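Side-chain contacts in endoglucanase, glycoside hydrolase family 5 protein (Cytophaga hutchinsonii, PDB 5IHS), which probably hydrolyses internal beta-1,4-glucosidic bonds of cellulose as a periplasmic family 5 endoglucanase with a TIM-barrel fold: residues A[53-58]-A[314-319]; A[70-75]-A[116-121]; A[57-62]-A[125-130]. One frame throughout, in Å; residues are numbered along the deposited sequence.

Interaction 1 of 3, residues A[53-58]-A[314-319]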
loop_
_atom_site.group_PDB
_atom_site.type_symbol
_atom_site.label_atom_id
_atom_site.label_comp_id
_atom_site.label_asym_id
_atom_site.label_seq_id
_atom_site.Cartn_x
_atom_site.Cartn_y
_atom_site.Cartn_z
ATOM N N ARG A 53 -1.012 -8.228 4.876
ATOM C CA ARG A 53 -0.295 -8.586 3.657
ATOM C C ARG A 53 -1.305 -8.683 2.532
ATOM O O ARG A 53 -2.400 -9.230 2.719
ATOM C CB ARG A 53 0.415 -9.938 3.753
ATOM C CG ARG A 53 1.325 -10.154 4.939
ATOM C CD ARG A 53 1.774 -11.620 4.937
ATOM N NE ARG A 53 2.691 -11.900 6.027
ATOM C CZ ARG A 53 2.316 -12.179 7.262
ATOM N NH1 ARG A 53 1.029 -12.290 7.574
ATOM N NH2 ARG A 53 3.244 -12.388 8.186
ATOM N N GLY A 54 -0.947 -8.148 1.375
ATOM C CA GLY A 54 -1.857 -8.198 0.257
ATOM C C GLY A 54 -1.238 -7.761 -1.041
ATOM O O GLY A 54 -0.029 -7.926 -1.272
ATOM N N MET A 55 -2.095 -7.222 -1.904
ATOM C CA MET A 55 -1.734 -6.870 -3.263
ATOM C C MET A 55 -2.072 -5.420 -3.553
ATOM O O MET A 55 -3.104 -4.899 -3.107
ATOM C CB MET A 55 -2.487 -7.724 -4.283
ATOM C CG MET A 55 -2.090 -9.190 -4.278
ATOM S SD MET A 55 -0.343 -9.482 -4.594
ATOM C CE MET A 55 -0.177 -8.974 -6.316
ATOM N N SER A 56 -1.213 -4.795 -4.347
ATOM C CA SER A 56 -1.517 -3.520 -4.969
ATOM C C SER A 56 -2.068 -3.735 -6.369
ATOM O O SER A 56 -1.520 -4.512 -7.161
ATOM C CB SER A 56 -0.268 -2.638 -5.048
ATOM O OG SER A 56 -0.581 -1.308 -5.451
ATOM N N LEU A 57 -3.109 -2.984 -6.689
ATOM C CA LEU A 57 -3.473 -2.754 -8.070
ATOM C C LEU A 57 -2.426 -1.839 -8.706
ATOM O O LEU A 57 -1.649 -1.158 -8.028
ATOM C CB LEU A 57 -4.884 -2.173 -8.140
ATOM C CG LEU A 57 -5.959 -3.055 -7.479
ATOM C CD1 LEU A 57 -7.292 -2.351 -7.390
ATOM C CD2 LEU A 57 -6.114 -4.395 -8.164
ATOM N N PHE A 58 -2.407 -1.835 -10.026
ATOM C CA PHE A 58 -1.505 -1.006 -10.818
ATOM C C PHE A 58 -2.181 0.340 -11.072
ATOM O O PHE A 58 -3.379 0.500 -10.843
ATOM C CB PHE A 58 -1.251 -1.776 -12.119
ATOM C CG PHE A 58 -0.196 -1.216 -13.071
ATOM C CD1 PHE A 58 1.121 -1.655 -13.012
ATOM C CD2 PHE A 58 -0.558 -0.399 -14.138
ATOM C CE1 PHE A 58 2.060 -1.219 -13.939
ATOM C CE2 PHE A 58 0.381 0.024 -15.071
ATOM C CZ PHE A 58 1.681 -0.387 -14.972
ATOM N N LYS A 314 2.869 -16.202 -8.645
ATOM C CA LYS A 314 2.848 -17.453 -7.893
ATOM C C LYS A 314 3.613 -17.317 -6.585
ATOM O O LYS A 314 3.155 -17.784 -5.536
ATOM C CB LYS A 314 3.447 -18.591 -8.722
ATOM C CG LYS A 314 3.789 -19.809 -7.882
ATOM C CD LYS A 314 4.288 -20.973 -8.713
ATOM C CE LYS A 314 4.760 -22.127 -7.828
ATOM N NZ LYS A 314 3.736 -22.526 -6.826
ATOM N N LEU A 315 4.795 -16.700 -6.630
ATOM C CA LEU A 315 5.601 -16.540 -5.424
ATOM C C LEU A 315 4.832 -15.763 -4.365
ATOM O O LEU A 315 4.756 -16.161 -3.195
ATOM C CB LEU A 315 6.899 -15.815 -5.790
ATOM C CG LEU A 315 7.919 -15.637 -4.667
ATOM C CD1 LEU A 315 9.285 -15.380 -5.287
ATOM C CD2 LEU A 315 7.564 -14.493 -3.727
ATOM N N VAL A 316 4.252 -14.634 -4.767
ATOM C CA VAL A 316 3.584 -13.747 -3.822
ATOM C C VAL A 316 2.297 -14.371 -3.304
ATOM O O VAL A 316 1.989 -14.292 -2.106
ATOM C CB VAL A 316 3.348 -12.400 -4.523
ATOM C CG1 VAL A 316 2.403 -11.530 -3.753
ATOM C CG2 VAL A 316 4.693 -11.736 -4.797
ATOM N N ARG A 317 1.511 -14.978 -4.201
ATOM C CA ARG A 317 0.276 -15.640 -3.791
ATOM C C ARG A 317 0.559 -16.784 -2.831
ATOM O O ARG A 317 -0.158 -16.971 -1.835
ATOM C CB ARG A 317 -0.489 -16.147 -5.017
ATOM C CG ARG A 317 -1.749 -16.913 -4.683
ATOM C CD ARG A 317 -2.477 -17.343 -5.965
ATOM N NE ARG A 317 -3.592 -18.247 -5.720
ATOM C CZ ARG A 317 -3.483 -19.568 -5.579
ATOM N NH1 ARG A 317 -2.303 -20.178 -5.642
ATOM N NH2 ARG A 317 -4.567 -20.284 -5.339
ATOM N N ASP A 318 1.610 -17.558 -3.091
ATOM C CA ASP A 318 1.937 -18.648 -2.182
ATOM C C ASP A 318 2.281 -18.117 -0.790
ATOM O O ASP A 318 1.871 -18.704 0.222
ATOM C CB ASP A 318 3.100 -19.470 -2.734
ATOM C CG ASP A 318 2.714 -20.377 -3.910
ATOM O OD1 ASP A 318 1.507 -20.519 -4.224
ATOM O OD2 ASP A 318 3.648 -20.984 -4.508
ATOM N N ASP A 319 3.036 -17.011 -0.715
ATOM C CA ASP A 319 3.368 -16.412 0.580
ATOM C C ASP A 319 2.115 -15.917 1.300
ATOM O O ASP A 319 1.955 -16.142 2.504
ATOM C CB ASP A 319 4.398 -15.293 0.382
ATOM C CG ASP A 319 4.709 -14.523 1.662
ATOM O OD1 ASP A 319 5.533 -15.030 2.459
ATOM O OD2 ASP A 319 4.131 -13.420 1.877
#

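Interaction 2 of 3, residues A[70-75]-A[116-121]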
loop_
_atom_site.group_PDB
_atom_site.type_symbol
_atom_site.label_atom_id
_atom_site.label_comp_id
_atom_site.label_asym_id
_atom_site.label_seq_id
_atom_site.Cartn_x
_atom_site.Cartn_y
_atom_site.Cartn_z
ATOM N N ASP A 70 -15.281 -7.979 -8.183
ATOM C CA ASP A 70 -14.931 -9.377 -8.439
ATOM C C ASP A 70 -13.463 -9.641 -8.129
ATOM O O ASP A 70 -13.125 -10.658 -7.514
ATOM C CB ASP A 70 -15.248 -9.749 -9.889
ATOM C CG ASP A 70 -16.733 -9.730 -10.190
ATOM O OD1 ASP A 70 -17.540 -10.136 -9.326
ATOM O OD2 ASP A 70 -17.105 -9.320 -11.309
ATOM N N VAL A 71 -12.579 -8.732 -8.541
ATOM C CA VAL A 71 -11.161 -8.849 -8.211
ATOM C C VAL A 71 -10.952 -8.809 -6.702
ATOM O O VAL A 71 -10.198 -9.613 -6.151
ATOM C CB VAL A 71 -10.347 -7.772 -8.953
ATOM C CG1 VAL A 71 -8.935 -7.629 -8.387
ATOM C CG2 VAL A 71 -10.297 -8.107 -10.438
ATOM N N VAL A 72 -11.577 -7.854 -6.010
ATOM C CA VAL A 72 -11.359 -7.764 -4.566
ATOM C C VAL A 72 -11.810 -9.048 -3.871
ATOM O O VAL A 72 -11.113 -9.570 -2.991
ATOM C CB VAL A 72 -12.034 -6.509 -3.986
ATOM C CG1 VAL A 72 -11.966 -6.514 -2.468
ATOM C CG2 VAL A 72 -11.369 -5.244 -4.542
ATOM N N LYS A 73 -12.975 -9.579 -4.251
ATOM C CA LYS A 73 -13.454 -10.819 -3.639
ATOM C C LYS A 73 -12.491 -11.970 -3.898
ATOM O O LYS A 73 -12.207 -12.766 -2.994
ATOM C CB LYS A 73 -14.846 -11.166 -4.157
ATOM C CG LYS A 73 -15.448 -12.364 -3.446
ATOM C CD LYS A 73 -16.860 -12.649 -3.897
ATOM C CE LYS A 73 -17.421 -13.858 -3.177
ATOM N NZ LYS A 73 -18.759 -14.189 -3.707
ATOM N N TRP A 74 -11.985 -12.079 -5.130
ATOM C CA TRP A 74 -11.055 -13.143 -5.477
ATOM C C TRP A 74 -9.742 -12.986 -4.724
ATOM O O TRP A 74 -9.149 -13.976 -4.273
ATOM C CB TRP A 74 -10.833 -13.154 -6.999
ATOM C CG TRP A 74 -9.989 -14.293 -7.466
ATOM C CD1 TRP A 74 -8.700 -14.237 -7.887
ATOM C CD2 TRP A 74 -10.367 -15.678 -7.522
ATOM N NE1 TRP A 74 -8.251 -15.493 -8.216
ATOM C CE2 TRP A 74 -9.252 -16.397 -7.995
ATOM C CE3 TRP A 74 -11.543 -16.378 -7.223
ATOM C CZ2 TRP A 74 -9.273 -17.776 -8.183
ATOM C CZ3 TRP A 74 -11.560 -17.754 -7.415
ATOM C CH2 TRP A 74 -10.438 -18.433 -7.884
ATOM N N LEU A 75 -9.260 -11.751 -4.583
ATOM C CA LEU A 75 -8.045 -11.530 -3.802
ATOM C C LEU A 75 -8.225 -11.971 -2.353
ATOM O O LEU A 75 -7.306 -12.531 -1.756
ATOM C CB LEU A 75 -7.613 -10.065 -3.881
ATOM C CG LEU A 75 -7.069 -9.624 -5.240
ATOM C CD1 LEU A 75 -6.822 -8.128 -5.229
ATOM C CD2 LEU A 75 -5.793 -10.373 -5.594
ATOM N N LYS A 116 -16.396 -6.857 1.708
ATOM C CA LYS A 116 -15.737 -8.143 1.907
ATOM C C LYS A 116 -14.942 -8.209 3.205
ATOM O O LYS A 116 -14.382 -9.264 3.527
ATOM C CB LYS A 116 -14.855 -8.493 0.701
ATOM C CG LYS A 116 -15.631 -8.662 -0.602
ATOM C CD LYS A 116 -16.712 -9.747 -0.557
ATOM C CE LYS A 116 -17.907 -9.399 -1.448
ATOM N NZ LYS A 116 -17.530 -8.720 -2.714
ATOM N N GLY A 117 -14.917 -7.130 3.977
ATOM C CA GLY A 117 -14.288 -7.143 5.280
ATOM C C GLY A 117 -12.778 -7.214 5.303
ATOM O O GLY A 117 -12.227 -7.816 6.229
ATOM N N ILE A 118 -12.092 -6.586 4.343
ATOM C CA ILE A 118 -10.638 -6.468 4.374
ATOM C C ILE A 118 -10.260 -4.987 4.391
ATOM O O ILE A 118 -11.081 -4.105 4.136
ATOM C CB ILE A 118 -9.931 -7.251 3.246
ATOM C CG1 ILE A 118 -10.233 -6.681 1.857
ATOM C CG2 ILE A 118 -10.304 -8.731 3.327
ATOM C CD1 ILE A 118 -9.346 -7.242 0.760
ATOM N N TYR A 119 -8.995 -4.723 4.702
ATOM C CA TYR A 119 -8.494 -3.355 4.738
ATOM C C TYR A 119 -8.182 -2.874 3.320
ATOM O O TYR A 119 -7.971 -3.674 2.398
ATOM C CB TYR A 119 -7.273 -3.247 5.667
ATOM C CG TYR A 119 -7.636 -3.537 7.118
ATOM C CD1 TYR A 119 -8.153 -2.534 7.931
ATOM C CD2 TYR A 119 -7.507 -4.809 7.659
ATOM C CE1 TYR A 119 -8.529 -2.793 9.237
ATOM C CE2 TYR A 119 -7.871 -5.079 8.960
ATOM C CZ TYR A 119 -8.389 -4.080 9.745
ATOM O OH TYR A 119 -8.769 -4.408 11.036
ATOM N N VAL A 120 -8.150 -1.553 3.145
ATOM C CA VAL A 120 -7.921 -0.966 1.830
ATOM C C VAL A 120 -7.072 0.287 1.982
ATOM O O VAL A 120 -7.356 1.136 2.839
ATOM C CB VAL A 120 -9.240 -0.679 1.076
ATOM C CG1 VAL A 120 -10.167 0.223 1.870
ATOM C CG2 VAL A 120 -8.958 -0.094 -0.308
ATOM N N ILE A 121 -6.038 0.393 1.148
ATOM C CA ILE A 121 -5.181 1.570 1.086
ATOM C C ILE A 121 -5.630 2.442 -0.077
ATOM O O ILE A 121 -5.670 1.985 -1.224
ATOM C CB ILE A 121 -3.709 1.180 0.909
ATOM C CG1 ILE A 121 -3.217 0.312 2.067
ATOM C CG2 ILE A 121 -2.849 2.429 0.774
ATOM C CD1 ILE A 121 -1.917 -0.395 1.778
#

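Interaction 3 of 3, residues A[57-62]-A[125-130]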
loop_
_atom_site.group_PDB
_atom_site.type_symbol
_atom_site.label_atom_id
_atom_site.label_comp_id
_atom_site.label_asym_id
_atom_site.label_seq_id
_atom_site.Cartn_x
_atom_site.Cartn_y
_atom_site.Cartn_z
ATOM N N LEU A 57 -3.109 -2.984 -6.689
ATOM C CA LEU A 57 -3.473 -2.754 -8.070
ATOM C C LEU A 57 -2.426 -1.839 -8.706
ATOM O O LEU A 57 -1.649 -1.158 -8.028
ATOM C CB LEU A 57 -4.884 -2.173 -8.140
ATOM C CG LEU A 57 -5.959 -3.055 -7.479
ATOM C CD1 LEU A 57 -7.292 -2.351 -7.390
ATOM C CD2 LEU A 57 -6.114 -4.395 -8.164
ATOM N N PHE A 58 -2.407 -1.835 -10.026
ATOM C CA PHE A 58 -1.505 -1.006 -10.818
ATOM C C PHE A 58 -2.181 0.340 -11.072
ATOM O O PHE A 58 -3.379 0.500 -10.843
ATOM C CB PHE A 58 -1.251 -1.776 -12.119
ATOM C CG PHE A 58 -0.196 -1.216 -13.071
ATOM C CD1 PHE A 58 1.121 -1.655 -13.012
ATOM C CD2 PHE A 58 -0.558 -0.399 -14.138
ATOM C CE1 PHE A 58 2.060 -1.219 -13.939
ATOM C CE2 PHE A 58 0.381 0.024 -15.071
ATOM C CZ PHE A 58 1.681 -0.387 -14.972
ATOM N N TRP A 59 -1.406 1.306 -11.564
ATOM C CA TRP A 59 -1.909 2.620 -11.959
ATOM C C TRP A 59 -3.349 2.571 -12.459
ATOM O O TRP A 59 -3.639 1.925 -13.473
ATOM C CB TRP A 59 -1.059 3.162 -13.097
ATOM C CG TRP A 59 0.371 3.451 -12.782
ATOM C CD1 TRP A 59 1.431 2.588 -12.807
ATOM C CD2 TRP A 59 0.905 4.732 -12.470
ATOM N NE1 TRP A 59 2.588 3.264 -12.515
ATOM C CE2 TRP A 59 2.290 4.585 -12.294
ATOM C CE3 TRP A 59 0.334 5.998 -12.321
ATOM C CZ2 TRP A 59 3.119 5.666 -11.985
ATOM C CZ3 TRP A 59 1.151 7.066 -12.022
ATOM C CH2 TRP A 59 2.527 6.896 -11.857
ATOM N N SER A 60 -4.244 3.305 -11.800
ATOM C CA SER A 60 -5.667 3.206 -12.087
ATOM C C SER A 60 -6.018 3.626 -13.508
ATOM O O SER A 60 -6.995 3.114 -14.073
ATOM C CB SER A 60 -6.449 4.060 -11.096
ATOM O OG SER A 60 -6.053 5.420 -11.115
ATOM N N GLN A 61 -5.273 4.566 -14.095
ATOM C CA GLN A 61 -5.641 5.024 -15.433
ATOM C C GLN A 61 -5.215 4.050 -16.527
ATOM O O GLN A 61 -5.699 4.159 -17.662
ATOM C CB GLN A 61 -5.135 6.454 -15.703
ATOM C CG GLN A 61 -3.642 6.622 -15.956
ATOM C CD GLN A 61 -2.844 6.877 -14.688
ATOM O OE1 GLN A 61 -3.000 6.168 -13.682
ATOM N NE2 GLN A 61 -1.980 7.889 -14.723
ATOM N N TRP A 62 -4.348 3.090 -16.208
ATOM C CA TRP A 62 -3.818 2.164 -17.197
ATOM C C TRP A 62 -4.229 0.714 -16.977
ATOM O O TRP A 62 -4.204 -0.065 -17.937
ATOM C CB TRP A 62 -2.288 2.277 -17.254
ATOM C CG TRP A 62 -1.830 3.645 -17.697
ATOM C CD1 TRP A 62 -2.388 4.428 -18.665
ATOM C CD2 TRP A 62 -0.738 4.394 -17.159
ATOM N NE1 TRP A 62 -1.710 5.615 -18.763
ATOM C CE2 TRP A 62 -0.690 5.619 -17.852
ATOM C CE3 TRP A 62 0.206 4.150 -16.159
ATOM C CZ2 TRP A 62 0.264 6.593 -17.576
ATOM C CZ3 TRP A 62 1.151 5.121 -15.886
ATOM C CH2 TRP A 62 1.176 6.324 -16.596
ATOM N N HIS A 125 -1.184 8.116 -6.068
ATOM C CA HIS A 125 -0.048 7.472 -6.725
ATOM C C HIS A 125 0.693 8.498 -7.578
ATOM O O HIS A 125 0.613 8.525 -8.807
ATOM C CB HIS A 125 -0.501 6.246 -7.507
ATOM C CG HIS A 125 0.600 5.273 -7.760
ATOM N ND1 HIS A 125 1.011 4.359 -6.815
ATOM C CD2 HIS A 125 1.381 5.080 -8.851
ATOM C CE1 HIS A 125 1.985 3.629 -7.322
ATOM N NE2 HIS A 125 2.238 4.050 -8.553
ATOM N N SER A 126 1.412 9.363 -6.866
ATOM C CA SER A 126 2.096 10.516 -7.426
ATOM C C SER A 126 3.583 10.499 -7.097
ATOM O O SER A 126 4.006 9.991 -6.055
ATOM C CB SER A 126 1.496 11.803 -6.848
ATOM O OG SER A 126 2.148 12.965 -7.333
ATOM N N HIS A 127 4.359 11.111 -8.002
ATOM C CA HIS A 127 5.773 11.419 -7.811
ATOM C C HIS A 127 6.025 12.904 -7.574
ATOM O O HIS A 127 7.188 13.315 -7.482
ATOM C CB HIS A 127 6.598 10.981 -9.033
ATOM C CG HIS A 127 6.651 9.502 -9.250
ATOM N ND1 HIS A 127 7.095 8.621 -8.289
ATOM C CD2 HIS A 127 6.322 8.750 -10.330
ATOM C CE1 HIS A 127 7.034 7.390 -8.773
ATOM N NE2 HIS A 127 6.585 7.441 -10.016
ATOM N N GLU A 128 4.974 13.719 -7.478
ATOM C CA GLU A 128 5.163 15.166 -7.379
ATOM C C GLU A 128 3.955 15.828 -6.722
ATOM O O GLU A 128 3.524 16.915 -7.109
ATOM C CB GLU A 128 5.483 15.771 -8.744
ATOM C CG GLU A 128 4.420 15.574 -9.781
ATOM C CD GLU A 128 4.756 16.284 -11.077
ATOM O OE1 GLU A 128 5.917 16.188 -11.518
ATOM O OE2 GLU A 128 3.865 16.950 -11.650
ATOM N N ALA A 129 3.436 15.196 -5.675
ATOM C CA ALA A 129 2.187 15.642 -5.064
ATOM C C ALA A 129 2.284 17.070 -4.536
ATOM O O ALA A 129 1.296 17.810 -4.564
ATOM C CB ALA A 129 1.781 14.679 -3.945
ATOM N N GLN A 130 3.459 17.469 -4.051
ATOM C CA GLN A 130 3.613 18.789 -3.456
ATOM C C GLN A 130 3.389 19.907 -4.459
ATOM O O GLN A 130 3.209 21.054 -4.046
ATOM C CB GLN A 130 4.997 18.944 -2.814
ATOM C CG GLN A 130 6.179 19.160 -3.774
ATOM C CD GLN A 130 6.626 17.901 -4.477
ATOM O OE1 GLN A 130 6.202 16.804 -4.138
ATOM N NE2 GLN A 130 7.524 18.045 -5.434
#

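Interaction 1 of 3, residues A[53-58]-A[314-319]
M55 and V316 meet where the first strand of the TIM barrel, 53-57, lies against its C-terminal helix, 311-329. The apolar part of the contact is one tight touch. The two side chains reach toward each other tip to tip, with M55 SD 3.5 Å from V316 CG1. M55 sets out with CG beside its backbone N (chi1 -68°). The chain then bends at chi2 and chi3, which brings the sulfur toward the helix. W79, C81 and N281 also pack on M55. On the helix side V316 leans on Y269 and N281, so the pair is buried between strand and helix.

The polar part lies nearly one helical turn further on, at R53 and D319. Each charge has its own mate. R53 forms a salt bridge with D273, and D319 OD1 one with K323. R53 NH1 is also bonded to N324, so all three guanidinium nitrogens of this buried residue have partners. Between the two residues the approach is looser. R53 CD comes within 4.3 Å of D319 OD2, but the charged atoms are not in contact. The hydroxyl of Y279 joins them: it is hydrogen-bonded both to R53 NE and to D319 OD2, and so links two atoms, R53 NE and D319 OD2, that stand 4.6 Å apart.

Interaction 2 of 3, residues A[70-75]-A[116-121]
K116 lays its amine and CD against the methylenes of K73, and V72 and I118 touch through their methyl groups. K116 and K73 bury the most surface of the contact. The chains cross obliquely: K116 CD lies 4.1 Å from K73 CG, and K116 NZ ends 3.9 Å from K73 CB. K73 runs out straight, with CG opposite its backbone N (chi1 -174°), and carries its amine away from K116. K116 is folded at chi2, chi3 and chi4, which lays its tip over the root of K73. Deeper in, V72 CG1 meets I118 CD1 at 4.2 Å, an ordinary van der Waals distance.

The next shell fixes both sides. V72 also packs on V109 and A112, and so joins helix 69-77 to helix 99-116. G117, the first residue to leave helical angles, has positive phi (71°) in a Schellman motif, and the chain then turns into barrel strand 119-125. The carbonyl of K116 is bonded to R76 NH1. This bond ties helix 69-77 to the turn that leads into the third strand of the TIM barrel.

No hydrogen bond or salt bridge crosses between the segments. The two amines stay 5.7 Å apart, NZ of K73 to NZ of K116. Their like charges would probably disfavour a closer approach, so K73 offers its aliphatic stem while its own amine stays away.

Interaction 3 of 3, residues A[57-62]-A[125-130]
W59 has CG beside its backbone N (chi1 -65°), which swings the indole toward the 125-130 loop. H125 has CG roughly opposite its own N (chi1 -158°), and this presents the CD2-NE2 edge of the imidazole to the indole. The result is a T-shaped stack. H125 CD2 stands 3.4 Å above the W59 ring plane, over its centre. The ring planes are 82° apart, and the centroids of the six-membered indole ring and the imidazole are 4.5 Å apart. The backbone joins in: H125 O approaches W59 CZ3 to 3.6 Å. On the opposite face of the indole W62 CZ3 lies off-centre, toward the rim, at 3.4 Å above the plane. The indole is thus gripped between W62 and H125.

The segments run from the ends of barrel strands 53-57 and 119-125 into the loops beyond. They lie on the C-terminal face of the TIM barrel, which carries the active site in family 5 cellulases. H125 is itself steadied by D123, bonded to ND1, and by W282, whose ring lies nearly parallel to the imidazole. With an alanine here instead of W59, the H125 edge would probably lose its aromatic face and a gap would open beside W62.

H127 meets the edge of the indole more loosely, its NE2 4.4 Å from W59 CZ2. Its ND1 is bonded to the carbonyl of E160. Just before it, S126 OG accepts the amide of E128 at 2.9 Å from N to OG, an ST turn, and also bonds E91.

All three contacts belong to one TIM barrel. Interactions 1 and 3 start from the same part of the chain and share L57 and F58, yet their centres are about 19 Å apart. Interaction 1 joins the first strand to the last helix, more than 250 residues apart in sequence. Interaction 3 joins loops beyond strands 53-57 and 119-125. Interaction 2 is nested inside both along the chain. Its centre is about 12 Å from that of interaction 1 and about 20 Å from that of interaction 3. Helix 69-77 packs directly on strand 53-57, with L75 CD2 4.1 Å from M55 CG. The first strand thus connects the helical outer layer with loops on the C-terminal face.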